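Local atomic coordinates of chloromuconate cycloisomerase (PDB entry 4M0X), a protein that belongs to the enolase superfamily, joining an enolase-like N-terminal domain to a barrel-type C-terminal domain that holds a manganese(II) ion. Residues Q223-R227 with D247-T251; A267-K271 with I284-A288; I137-A143 with H161-K167; K22-T26 with P53-W57. All coordinates share one frame; numbering follows the deposited sequence.

Contact 1. Residues Q223-R227 with D247-T251; sequences QPIAR and DESVT. With MN (manganese (II) ion), chain C.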
loop_
_atom_site.group_PDB
_atom_site.type_symbol
_atom_site.label_atom_id
_atom_site.label_comp_id
_atom_site.label_asym_id
_atom_site.label_seq_id
_atom_site.Cartn_x
_atom_site.Cartn_y
_atom_site.Cartn_z
ATOM N N GLN A 223 -13.380 -8.814 20.689
ATOM C CA GLN A 223 -14.021 -9.309 19.482
ATOM C C GLN A 223 -15.374 -8.699 19.217
ATOM O O GLN A 223 -16.395 -9.348 19.421
ATOM C CB GLN A 223 -14.193 -10.818 19.561
ATOM C CG GLN A 223 -14.462 -11.441 18.195
ATOM C CD GLN A 223 -13.253 -11.343 17.312
ATOM O OE1 GLN A 223 -12.145 -11.713 17.719
ATOM N NE2 GLN A 223 -13.444 -10.816 16.109
ATOM N N PRO A 224 -15.414 -7.437 18.772
ATOM C CA PRO A 224 -16.781 -6.895 18.615
ATOM C C PRO A 224 -17.485 -7.388 17.336
ATOM O O PRO A 224 -18.681 -7.673 17.351
ATOM C CB PRO A 224 -16.563 -5.387 18.585
ATOM C CG PRO A 224 -15.149 -5.219 18.156
ATOM C CD PRO A 224 -14.365 -6.423 18.591
ATOM N N ILE A 225 -16.746 -7.489 16.244
ATOM C CA ILE A 225 -17.315 -7.917 14.981
ATOM C C ILE A 225 -16.812 -9.313 14.644
ATOM O O ILE A 225 -15.954 -9.846 15.363
ATOM C CB ILE A 225 -17.028 -6.903 13.854
ATOM C CG1 ILE A 225 -15.535 -6.684 13.637
ATOM C CG2 ILE A 225 -17.665 -5.570 14.189
ATOM C CD1 ILE A 225 -15.198 -6.004 12.311
ATOM N N ALA A 226 -17.357 -9.897 13.573
ATOM C CA ALA A 226 -17.014 -11.267 13.115
ATOM C C ALA A 226 -15.491 -11.583 13.098
ATOM O O ALA A 226 -14.703 -10.693 12.933
ATOM C CB ALA A 226 -17.651 -11.542 11.750
ATOM N N ARG A 227 -15.106 -12.846 13.252
ATOM C CA ARG A 227 -13.699 -13.225 13.385
ATOM C C ARG A 227 -12.857 -13.033 12.135
ATOM O O ARG A 227 -11.636 -12.826 12.205
ATOM C CB ARG A 227 -13.554 -14.662 13.876
ATOM C CG ARG A 227 -13.917 -15.720 12.867
ATOM C CD ARG A 227 -14.112 -17.056 13.556
ATOM N NE ARG A 227 -15.355 -17.054 14.312
ATOM C CZ ARG A 227 -15.634 -17.913 15.285
ATOM N NH1 ARG A 227 -14.761 -18.841 15.635
ATOM N NH2 ARG A 227 -16.784 -17.828 15.918
ATOM N N ASP A 247 -10.008 -12.285 20.016
ATOM C CA ASP A 247 -10.189 -13.519 20.745
ATOM C C ASP A 247 -10.419 -14.582 19.670
ATOM O O ASP A 247 -9.444 -15.189 19.200
ATOM C CB ASP A 247 -11.344 -13.425 21.750
ATOM C CG ASP A 247 -11.680 -14.781 22.398
ATOM O OD1 ASP A 247 -10.907 -15.752 22.197
ATOM O OD2 ASP A 247 -12.722 -14.888 23.088
ATOM N N GLU A 248 -11.678 -14.768 19.248
ATOM C CA GLU A 248 -12.035 -15.690 18.150
ATOM C C GLU A 248 -11.151 -15.532 16.908
ATOM O O GLU A 248 -11.005 -16.475 16.133
ATOM C CB GLU A 248 -13.477 -15.446 17.682
ATOM C CG GLU A 248 -14.603 -15.962 18.567
ATOM C CD GLU A 248 -14.979 -14.964 19.641
ATOM O OE1 GLU A 248 -14.147 -14.055 19.986
ATOM O OE2 GLU A 248 -16.115 -15.089 20.155
ATOM N N SER A 249 -10.605 -14.325 16.702
ATOM C CA SER A 249 -9.775 -14.018 15.547
ATOM C C SER A 249 -8.357 -14.537 15.685
ATOM O O SER A 249 -7.687 -14.700 14.662
ATOM C CB SER A 249 -9.739 -12.511 15.283
ATOM O OG SER A 249 -10.934 -12.043 14.660
ATOM N N VAL A 250 -7.890 -14.753 16.929
ATOM C CA VAL A 250 -6.583 -15.385 17.186
ATOM C C VAL A 250 -6.710 -16.763 17.744
ATOM O O VAL A 250 -6.855 -16.959 18.954
ATOM C CB VAL A 250 -5.713 -14.710 18.253
ATOM C CG1 VAL A 250 -4.437 -14.135 17.645
ATOM C CG2 VAL A 250 -6.495 -13.750 19.124
ATOM N N THR A 251 -6.615 -17.746 16.889
ATOM C CA THR A 251 -6.594 -19.079 17.427
ATOM C C THR A 251 -5.373 -19.769 16.937
ATOM O O THR A 251 -5.079 -20.846 17.386
ATOM C CB THR A 251 -7.791 -19.894 16.989
ATOM O OG1 THR A 251 -7.677 -20.121 15.581
ATOM C CG2 THR A 251 -9.092 -19.162 17.316
HETATM MN MN MN C . -14.250 -13.708 24.197
HETATM O O HOH W 1 -15.825 -15.327 23.142
HETATM O O HOH W 2 -14.775 -12.915 22.188
#
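Gln223 grips the type I turn Asp247-Val250 beside the manganese site, where two loops that follow neighbouring barrel strands meet. A glutamine suits the place because one amide can serve donors and acceptors at once. Its OE1 takes the backbone N-H of Asp247, OE1 to N 3.2 Å, in the carbonyl plane and almost straight at 171°. Ser249 N reaches the same OE1, also at 3.2 Å, but from above that plane. The other end of the amide gives NE2 to Ser249 OG at 3.1 Å. NE2 also closes its own loop on Ile225 O, 2.8 Å away and within the amide plane. With CG opposite the backbone N (chi1 -163°) and a bend at the next bond, the amide swings in between the two loops. Ser249 continues the hydrogen-bond relay, OG donating to Arg227 O at 2.7 Å.

Glu248 lays its CG over one face of the Arg227 guanidinium, the carboxylate turned steeply to it. The charged end of Arg227 is engaged by Trp58 O and by Phe98 of a neighbouring subunit in a cation-pi contact. Asp247 binds manganese through OD2 at 2.2 Å, alongside Asp196 and Glu222, while Lys271 forms a salt bridge with its carboxylate. Two metal waters donate to Glu248, water 2 to OE1 at 2.6 Å and water 1 to OE2 at 3.0 Å.

Glu248 is thus a second-shell residue: its carboxylate accepts from both metal-bound waters and so probably orients and polarises them, while the glutamine amide fixes the turn carrying both acids.

Contact 2. Residues A267-K271 with I284-A288; sequences AFAIK and IAAIA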
loop_
_atom_site.group_PDB
_atom_site.type_symbol
_atom_site.label_atom_id
_atom_site.label_comp_id
_atom_site.label_asym_id
_atom_site.label_seq_id
_atom_site.Cartn_x
_atom_site.Cartn_y
_atom_site.Cartn_z
ATOM N N ALA A 267 -4.725 -6.085 21.119
ATOM C CA ALA A 267 -4.335 -7.184 21.994
ATOM C C ALA A 267 -4.762 -8.592 21.559
ATOM O O ALA A 267 -5.579 -8.775 20.661
ATOM C CB ALA A 267 -4.807 -6.917 23.394
ATOM N N PHE A 268 -4.178 -9.589 22.214
ATOM C CA PHE A 268 -4.615 -10.967 22.079
ATOM C C PHE A 268 -5.260 -11.432 23.366
ATOM O O PHE A 268 -4.796 -11.095 24.453
ATOM C CB PHE A 268 -3.444 -11.890 21.712
ATOM C CG PHE A 268 -2.870 -11.616 20.350
ATOM C CD1 PHE A 268 -3.590 -10.892 19.406
ATOM C CD2 PHE A 268 -1.627 -12.100 19.999
ATOM C CE1 PHE A 268 -3.066 -10.637 18.158
ATOM C CE2 PHE A 268 -1.103 -11.897 18.741
ATOM C CZ PHE A 268 -1.818 -11.153 17.816
ATOM N N ALA A 269 -6.350 -12.181 23.247
ATOM C CA ALA A 269 -6.835 -12.963 24.368
ATOM C C ALA A 269 -6.149 -14.316 24.232
ATOM O O ALA A 269 -6.356 -15.017 23.252
ATOM C CB ALA A 269 -8.339 -13.103 24.287
ATOM N N ILE A 270 -5.303 -14.667 25.193
ATOM C CA ILE A 270 -4.592 -15.933 25.132
ATOM C C ILE A 270 -5.348 -17.023 25.904
ATOM O O ILE A 270 -5.835 -16.780 27.012
ATOM C CB ILE A 270 -3.163 -15.771 25.668
ATOM C CG1 ILE A 270 -2.451 -14.615 24.951
ATOM C CG2 ILE A 270 -2.397 -17.088 25.561
ATOM C CD1 ILE A 270 -2.077 -14.883 23.507
ATOM N N LYS A 271 -5.459 -18.217 25.311
ATOM C CA LYS A 271 -6.270 -19.315 25.861
ATOM C C LYS A 271 -5.734 -20.581 25.267
ATOM O O LYS A 271 -5.546 -20.617 24.064
ATOM C CB LYS A 271 -7.719 -19.227 25.396
ATOM C CG LYS A 271 -8.613 -18.185 26.028
ATOM C CD LYS A 271 -10.078 -18.563 25.797
ATOM C CE LYS A 271 -10.697 -17.850 24.606
ATOM N NZ LYS A 271 -11.641 -16.777 25.029
ATOM N N ILE A 284 1.745 -17.827 20.242
ATOM C CA ILE A 284 0.863 -16.675 19.988
ATOM C C ILE A 284 1.228 -15.489 20.878
ATOM O O ILE A 284 1.271 -14.342 20.431
ATOM C CB ILE A 284 -0.635 -17.032 20.117
ATOM C CG1 ILE A 284 -1.035 -18.038 19.042
ATOM C CG2 ILE A 284 -1.530 -15.813 19.996
ATOM C CD1 ILE A 284 -2.379 -18.686 19.301
ATOM N N ALA A 285 1.557 -15.769 22.118
ATOM C CA ALA A 285 1.911 -14.703 23.013
ATOM C C ALA A 285 3.286 -14.161 22.619
ATOM O O ALA A 285 3.539 -12.950 22.721
ATOM C CB ALA A 285 1.884 -15.184 24.462
ATOM N N ALA A 286 4.169 -15.038 22.153
ATOM C CA ALA A 286 5.488 -14.607 21.710
ATOM C C ALA A 286 5.370 -13.601 20.555
ATOM O O ALA A 286 6.139 -12.632 20.483
ATOM C CB ALA A 286 6.331 -15.802 21.300
ATOM N N ILE A 287 4.408 -13.856 19.664
ATOM C CA ILE A 287 4.075 -12.970 18.554
ATOM C C ILE A 287 3.496 -11.638 19.051
ATOM O O ILE A 287 3.906 -10.577 18.559
ATOM C CB ILE A 287 3.141 -13.645 17.512
ATOM C CG1 ILE A 287 3.935 -14.621 16.658
ATOM C CG2 ILE A 287 2.548 -12.619 16.540
ATOM C CD1 ILE A 287 3.219 -15.925 16.394
ATOM N N ALA A 288 2.595 -11.670 20.027
ATOM C CA ALA A 288 2.226 -10.423 20.689
ATOM C C ALA A 288 3.462 -9.659 21.139
ATOM O O ALA A 288 3.655 -8.524 20.727
ATOM C CB ALA A 288 1.263 -10.652 21.833
#
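Aliphatic groups meet first where Ile270 and Ile284 run alongside each other, head to tail. Ile270 CD1 lies 3.7 Å from Ile284 CG2, and the same methyl rests on Ala285 CB at 4.1 Å. Ile270 turns CG1 opposite its carbonyl carbon (chi1 -53°), and a further bend at chi2 delivers the CD1 methyl to the helix. Branched isoleucines fill the gap between strand and helix, whereas the small alanines let the helix backbone come near.

The aromatic contacts belong to Phe268. Its CD2 touches Ile284 CG2 at 3.7 Å, and Ala288 CB sits equally close to CD2, at 3.7 Å, approaching obliquely. Ile287 CG2 comes to the ring edge near CE2, 4.3 Å away. This is the strand-to-helix half of a beta-alpha unit of the barrel: strand 267-270 and segment 284-288 of helix 278-291 run nearly antiparallel, at 160°, with their axes 9.2 Å apart. Phe268 and Ile270 both point from the strand toward the helix, while Ala267 and Ala269 point away from it.

A polar atom also borders the ring: Ile284 O lies in its plane at the edge, 3.7 Å from CD2. That carbonyl is already used within the helix, where it accepts the N-H of Ala288. Further out, Ala256 and Leu259 of helix 253-262 pack on Phe268, and Cys295 of strand 294-297 touches Ile270, Ala285 and Ala288.

Contact 3. Residues I137-A143 with H161-K167; sequences ITWAFSA and HRSFKFK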
loop_
_atom_site.group_PDB
_atom_site.type_symbol
_atom_site.label_atom_id
_atom_site.label_comp_id
_atom_site.label_asym_id
_atom_site.label_seq_id
_atom_site.Cartn_x
_atom_site.Cartn_y
_atom_site.Cartn_z
ATOM N N ILE A 137 -7.791 -11.209 39.087
ATOM C CA ILE A 137 -8.823 -11.794 38.244
ATOM C C ILE A 137 -9.827 -10.740 37.706
ATOM O O ILE A 137 -10.207 -9.803 38.419
ATOM C CB ILE A 137 -9.494 -12.923 39.018
ATOM C CG1 ILE A 137 -8.453 -13.984 39.327
ATOM C CG2 ILE A 137 -10.593 -13.591 38.218
ATOM C CD1 ILE A 137 -7.846 -14.642 38.094
ATOM N N THR A 138 -10.196 -10.858 36.431
ATOM C CA THR A 138 -11.228 -10.005 35.858
ATOM C C THR A 138 -12.537 -10.766 35.952
ATOM O O THR A 138 -12.656 -11.876 35.404
ATOM C CB THR A 138 -10.936 -9.644 34.398
ATOM O OG1 THR A 138 -9.916 -8.646 34.359
ATOM C CG2 THR A 138 -12.148 -9.095 33.717
ATOM N N TRP A 139 -13.498 -10.185 36.678
ATOM C CA TRP A 139 -14.790 -10.805 36.872
ATOM C C TRP A 139 -15.705 -10.571 35.691
ATOM O O TRP A 139 -15.998 -9.425 35.332
ATOM C CB TRP A 139 -15.497 -10.278 38.132
ATOM C CG TRP A 139 -16.756 -11.058 38.375
ATOM C CD1 TRP A 139 -18.021 -10.662 38.107
ATOM C CD2 TRP A 139 -16.844 -12.408 38.847
ATOM N NE1 TRP A 139 -18.901 -11.668 38.393
ATOM C CE2 TRP A 139 -18.205 -12.756 38.853
ATOM C CE3 TRP A 139 -15.897 -13.363 39.268
ATOM C CZ2 TRP A 139 -18.659 -14.007 39.288
ATOM C CZ3 TRP A 139 -16.345 -14.613 39.698
ATOM C CH2 TRP A 139 -17.716 -14.919 39.710
ATOM N N ALA A 140 -16.184 -11.656 35.098
ATOM C CA ALA A 140 -17.080 -11.527 33.964
ATOM C C ALA A 140 -18.539 -11.762 34.346
ATOM O O ALA A 140 -18.964 -12.897 34.614
ATOM C CB ALA A 140 -16.643 -12.409 32.789
ATOM N N PHE A 141 -19.284 -10.661 34.367
ATOM C CA PHE A 141 -20.720 -10.701 34.413
ATOM C C PHE A 141 -21.317 -11.496 33.257
ATOM O O PHE A 141 -20.809 -11.491 32.136
ATOM C CB PHE A 141 -21.261 -9.297 34.323
ATOM C CG PHE A 141 -20.739 -8.387 35.375
ATOM C CD1 PHE A 141 -20.864 -8.718 36.723
ATOM C CD2 PHE A 141 -20.128 -7.172 35.020
ATOM C CE1 PHE A 141 -20.384 -7.866 37.698
ATOM C CE2 PHE A 141 -19.657 -6.304 35.996
ATOM C CZ PHE A 141 -19.794 -6.652 37.333
ATOM N N SER A 142 -22.417 -12.168 33.557
ATOM C CA SER A 142 -23.237 -12.861 32.590
ATOM C C SER A 142 -24.096 -11.826 31.830
ATOM O O SER A 142 -24.131 -10.638 32.208
ATOM C CB SER A 142 -24.111 -13.842 33.364
ATOM O OG SER A 142 -24.897 -14.620 32.501
ATOM N N ALA A 143 -24.792 -12.255 30.775
ATOM C CA ALA A 143 -25.680 -11.327 30.053
ATOM C C ALA A 143 -27.026 -11.070 30.767
ATOM O O ALA A 143 -27.932 -10.457 30.207
ATOM C CB ALA A 143 -25.895 -11.776 28.615
ATOM N N HIS A 161 -11.980 -7.327 43.479
ATOM C CA HIS A 161 -11.841 -7.055 42.038
ATOM C C HIS A 161 -11.903 -5.568 41.653
ATOM O O HIS A 161 -12.770 -4.839 42.114
ATOM C CB HIS A 161 -12.895 -7.834 41.252
ATOM C CG HIS A 161 -12.842 -9.309 41.479
ATOM N ND1 HIS A 161 -12.110 -10.155 40.679
ATOM C CD2 HIS A 161 -13.400 -10.084 42.439
ATOM C CE1 HIS A 161 -12.235 -11.393 41.127
ATOM N NE2 HIS A 161 -13.015 -11.376 42.193
ATOM N N ARG A 162 -10.970 -5.142 40.808
ATOM C CA ARG A 162 -10.984 -3.821 40.206
ATOM C C ARG A 162 -10.985 -3.954 38.669
ATOM O O ARG A 162 -10.590 -3.027 37.943
ATOM C CB ARG A 162 -9.769 -3.021 40.694
ATOM N N SER A 163 -11.417 -5.118 38.179
ATOM C CA SER A 163 -11.390 -5.398 36.745
ATOM C C SER A 163 -12.584 -6.250 36.309
ATOM O O SER A 163 -12.867 -7.295 36.909
ATOM C CB SER A 163 -10.064 -6.065 36.368
ATOM O OG SER A 163 -9.773 -5.871 35.001
ATOM N N PHE A 164 -13.290 -5.801 35.273
ATOM C CA PHE A 164 -14.567 -6.454 34.871
ATOM C C PHE A 164 -14.780 -6.673 33.371
ATOM O O PHE A 164 -14.180 -5.994 32.523
ATOM C CB PHE A 164 -15.780 -5.719 35.471
ATOM C CG PHE A 164 -15.631 -5.452 36.928
ATOM C CD1 PHE A 164 -14.959 -4.308 37.374
ATOM C CD2 PHE A 164 -16.084 -6.371 37.856
ATOM C CE1 PHE A 164 -14.773 -4.077 38.726
ATOM C CE2 PHE A 164 -15.897 -6.145 39.213
ATOM C CZ PHE A 164 -15.254 -4.997 39.651
ATOM N N LYS A 165 -15.643 -7.639 33.072
ATOM C CA LYS A 165 -16.021 -7.961 31.709
ATOM C C LYS A 165 -17.509 -8.114 31.670
ATOM O O LYS A 165 -18.086 -8.750 32.565
ATOM C CB LYS A 165 -15.368 -9.276 31.268
ATOM C CG LYS A 165 -15.390 -9.530 29.775
ATOM C CD LYS A 165 -14.533 -10.746 29.487
ATOM C CE LYS A 165 -14.795 -11.295 28.103
ATOM N NZ LYS A 165 -14.403 -12.721 28.010
ATOM N N PHE A 166 -18.119 -7.536 30.638
ATOM C CA PHE A 166 -19.536 -7.709 30.369
ATOM C C PHE A 166 -19.715 -8.615 29.184
ATOM O O PHE A 166 -19.212 -8.327 28.084
ATOM C CB PHE A 166 -20.200 -6.374 30.059
ATOM C CG PHE A 166 -20.429 -5.534 31.258
ATOM C CD1 PHE A 166 -21.602 -5.649 31.972
ATOM C CD2 PHE A 166 -19.471 -4.639 31.675
ATOM C CE1 PHE A 166 -21.811 -4.872 33.094
ATOM C CE2 PHE A 166 -19.677 -3.844 32.777
ATOM C CZ PHE A 166 -20.844 -3.962 33.495
ATOM N N LYS A 167 -20.419 -9.719 29.399
ATOM C CA LYS A 167 -20.623 -10.652 28.307
ATOM C C LYS A 167 -21.787 -10.048 27.530
ATOM O O LYS A 167 -22.722 -9.547 28.144
ATOM C CB LYS A 167 -20.896 -12.069 28.827
ATOM C CG LYS A 167 -20.159 -13.160 28.060
ATOM C CD LYS A 167 -18.891 -13.664 28.774
ATOM C CE LYS A 167 -17.676 -13.849 27.830
ATOM N NZ LYS A 167 -17.940 -14.082 26.367
HETATM O O HOH W 3 -9.315 -6.799 39.432
HETATM O O HOH W 4 -22.931 -8.764 30.724
#
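Phe141 and Phe166 each set CG opposite the carbonyl carbon (chi1 -56° and -76°), which lays the two side chains next to each other, pointing the same way. Phe141 CD2 comes over one face of the Phe166 ring, 3.4 Å from CE1, with the planes inclined at 48°. Phe164 completes the aromatic cluster: its plane is almost parallel to that of Phe141 but slid aside, the centroids 5.7 Å apart. Flat, apolar rings suit this face of the sheet, which helices 146-159 and 173-183 cover.

The backbones pair in parallel, as expected of a beta-alpha-beta crossover in the barrel. Trp139 N donates to Ser163 O at 3.0 Å, and Trp139 O receives Lys165 N at 2.9 Å. Phe141 N bonds weakly to Lys165 O, while Lys167 N reaches Phe141 O at 3.3 Å. Before the paired strands, His161 ND1 donates to Ile137 O at 3.0 Å, the oxygen in the imidazole plane but the nitrogen well above the carbonyl plane. The hydroxyls Thr138 OG1 and Ser163 OG share a hydrogen bond of 2.9 Å.

On the other face small Ala140 lies against the CB of Lys165, whose extended chain carries NZ to salt bridges with Glu325 and with the manganese ligand Glu222. The sheet therefore divides its chemistry: aromatic rings meet the helices on one side, and a lysine amine pairs with Glu325 and with the metal ligand Glu222 on the other.

Contact 4. Residues K22-T26 with P53-W57; sequences KFAAT and PGGPW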
loop_
_atom_site.group_PDB
_atom_site.type_symbol
_atom_site.label_atom_id
_atom_site.label_comp_id
_atom_site.label_asym_id
_atom_site.label_seq_id
_atom_site.Cartn_x
_atom_site.Cartn_y
_atom_site.Cartn_z
ATOM N N LYS A 22 -24.922 -17.000 30.516
ATOM C CA LYS A 22 -25.497 -16.673 29.204
ATOM C C LYS A 22 -24.495 -15.957 28.287
ATOM O O LYS A 22 -24.061 -14.836 28.581
ATOM C CB LYS A 22 -26.792 -15.858 29.355
ATOM N N PHE A 23 -24.122 -16.638 27.198
ATOM C CA PHE A 23 -23.267 -16.091 26.141
ATOM C C PHE A 23 -24.159 -15.605 25.002
ATOM O O PHE A 23 -25.378 -15.526 25.157
ATOM C CB PHE A 23 -22.317 -17.172 25.595
ATOM C CG PHE A 23 -21.358 -17.733 26.614
ATOM C CD1 PHE A 23 -20.128 -17.123 26.847
ATOM C CD2 PHE A 23 -21.675 -18.893 27.325
ATOM C CE1 PHE A 23 -19.246 -17.648 27.785
ATOM C CE2 PHE A 23 -20.798 -19.419 28.263
ATOM C CZ PHE A 23 -19.583 -18.795 28.495
ATOM N N ALA A 24 -23.558 -15.310 23.851
ATOM C CA ALA A 24 -24.313 -14.900 22.657
ATOM C C ALA A 24 -25.293 -15.956 22.102
ATOM O O ALA A 24 -26.442 -15.620 21.804
ATOM C CB ALA A 24 -23.370 -14.409 21.567
ATOM N N ALA A 25 -24.857 -17.217 21.986
ATOM C CA ALA A 25 -25.676 -18.268 21.331
ATOM C C ALA A 25 -26.250 -19.408 22.214
ATOM O O ALA A 25 -26.953 -20.290 21.700
ATOM C CB ALA A 25 -24.950 -18.833 20.114
ATOM N N THR A 26 -25.928 -19.388 23.514
ATOM C CA THR A 26 -26.599 -20.214 24.556
ATOM C C THR A 26 -26.516 -19.539 25.947
ATOM O O THR A 26 -25.819 -18.530 26.109
ATOM C CB THR A 26 -26.029 -21.668 24.679
ATOM O OG1 THR A 26 -24.595 -21.649 24.710
ATOM C CG2 THR A 26 -26.521 -22.592 23.551
ATOM N N PRO A 53 -17.169 -23.108 25.442
ATOM C CA PRO A 53 -18.086 -22.174 26.125
ATOM C C PRO A 53 -19.561 -22.529 25.965
ATOM O O PRO A 53 -20.360 -21.672 25.529
ATOM C CB PRO A 53 -17.816 -20.837 25.439
ATOM C CG PRO A 53 -17.211 -21.206 24.135
ATOM C CD PRO A 53 -16.440 -22.470 24.340
ATOM N N GLY A 54 -19.914 -23.772 26.297
ATOM C CA GLY A 54 -21.284 -24.269 26.178
ATOM C C GLY A 54 -21.723 -24.839 24.840
ATOM O O GLY A 54 -22.890 -24.740 24.507
ATOM N N GLY A 55 -20.822 -25.443 24.068
ATOM C CA GLY A 55 -21.218 -26.158 22.843
ATOM C C GLY A 55 -20.506 -25.624 21.606
ATOM O O GLY A 55 -19.615 -24.776 21.714
ATOM N N PRO A 56 -20.903 -26.099 20.417
ATOM C CA PRO A 56 -20.124 -25.789 19.233
ATOM C C PRO A 56 -20.383 -24.418 18.615
ATOM O O PRO A 56 -19.776 -24.078 17.606
ATOM C CB PRO A 56 -20.473 -26.928 18.276
ATOM C CG PRO A 56 -21.850 -27.289 18.660
ATOM C CD PRO A 56 -21.935 -27.109 20.149
ATOM N N TRP A 57 -21.235 -23.616 19.236
ATOM C CA TRP A 57 -21.525 -22.274 18.721
ATOM C C TRP A 57 -20.250 -21.433 18.528
ATOM O O TRP A 57 -20.135 -20.707 17.539
ATOM C CB TRP A 57 -22.543 -21.553 19.625
ATOM C CG TRP A 57 -21.930 -21.012 20.909
ATOM C CD1 TRP A 57 -21.793 -21.678 22.101
ATOM C CD2 TRP A 57 -21.325 -19.717 21.105
ATOM N NE1 TRP A 57 -21.165 -20.875 23.031
ATOM C CE2 TRP A 57 -20.863 -19.670 22.451
ATOM C CE3 TRP A 57 -21.121 -18.596 20.277
ATOM C CZ2 TRP A 57 -20.214 -18.543 22.989
ATOM C CZ3 TRP A 57 -20.488 -17.471 20.816
ATOM C CH2 TRP A 57 -20.037 -17.460 22.163
#
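Trp57 meets Phe23 and Ala25 with different parts of its indole. The Ala25 methyl lies 3.7 Å from Trp57 CB, and the Ala25 backbone N stands over one face of the ring, toward its rim. Phe23 CB touches the benzo ring of the indole at CZ2, 3.6 Å away. The rings themselves meet obliquely, planes at 38°. Over one face of the Phe23 ring comes Pro53, in a CH-pi contact with CB 4.2 Å from the centroid. Thr26 OG1 approaches the pyrrole end, 3.8 Å from Trp57 CD1. Alanine suits a spot where loop and indole lie so close, and proline offers a stiff aliphatic surface to a ring.

In the next shell Trp57 is steadied by its own loop. NE1 donates to Pro53 O at 2.7 Å, nearly straight at 171°, the oxygen in the indole plane. Trp57 CG sits between the backbone N and the carbonyl carbon (chi1 77°), which turns the N-H edge of the indole back toward Pro53 O. Gly54 follows with a positive phi that favours glycine. The loop 22-26 is closed by Phe23 N to Thr26 O at 2.8 Å. Farther out, Asn198 touches Trp57, and Gly95 of a neighbouring subunit packs on Trp57 and Ala25.

The nearest atom of the Trp57 side chain is about 7 Å from the manganese ion, consistent with the superfamily arrangement in which loops of the N-terminal domain cap the mouth of the barrel.

Overall arrangement
From the N terminus, contact 4 comes first and closes a loop over strands 27-40 and 45-51 of the N-terminal domain. Contact 3 then brackets helix 146-159, joining the strands on either side of it. Contact 1 closes over helix 230-239 and strand 244-246, and contact 2 over helix 272-275 and the start of helix 278-291. The four follow in series, with none nested or crossing. Contacts 1 and 2 touch, with Val250 packed on Phe268. Where contacts 3 and 4 touch, the N-terminal domain meets the barrel: Lys22 N probably bonds to Ser142 OG, and Phe23 packs on Lys167. Strands of contacts 2 and 3 belong to the same barrel sheet.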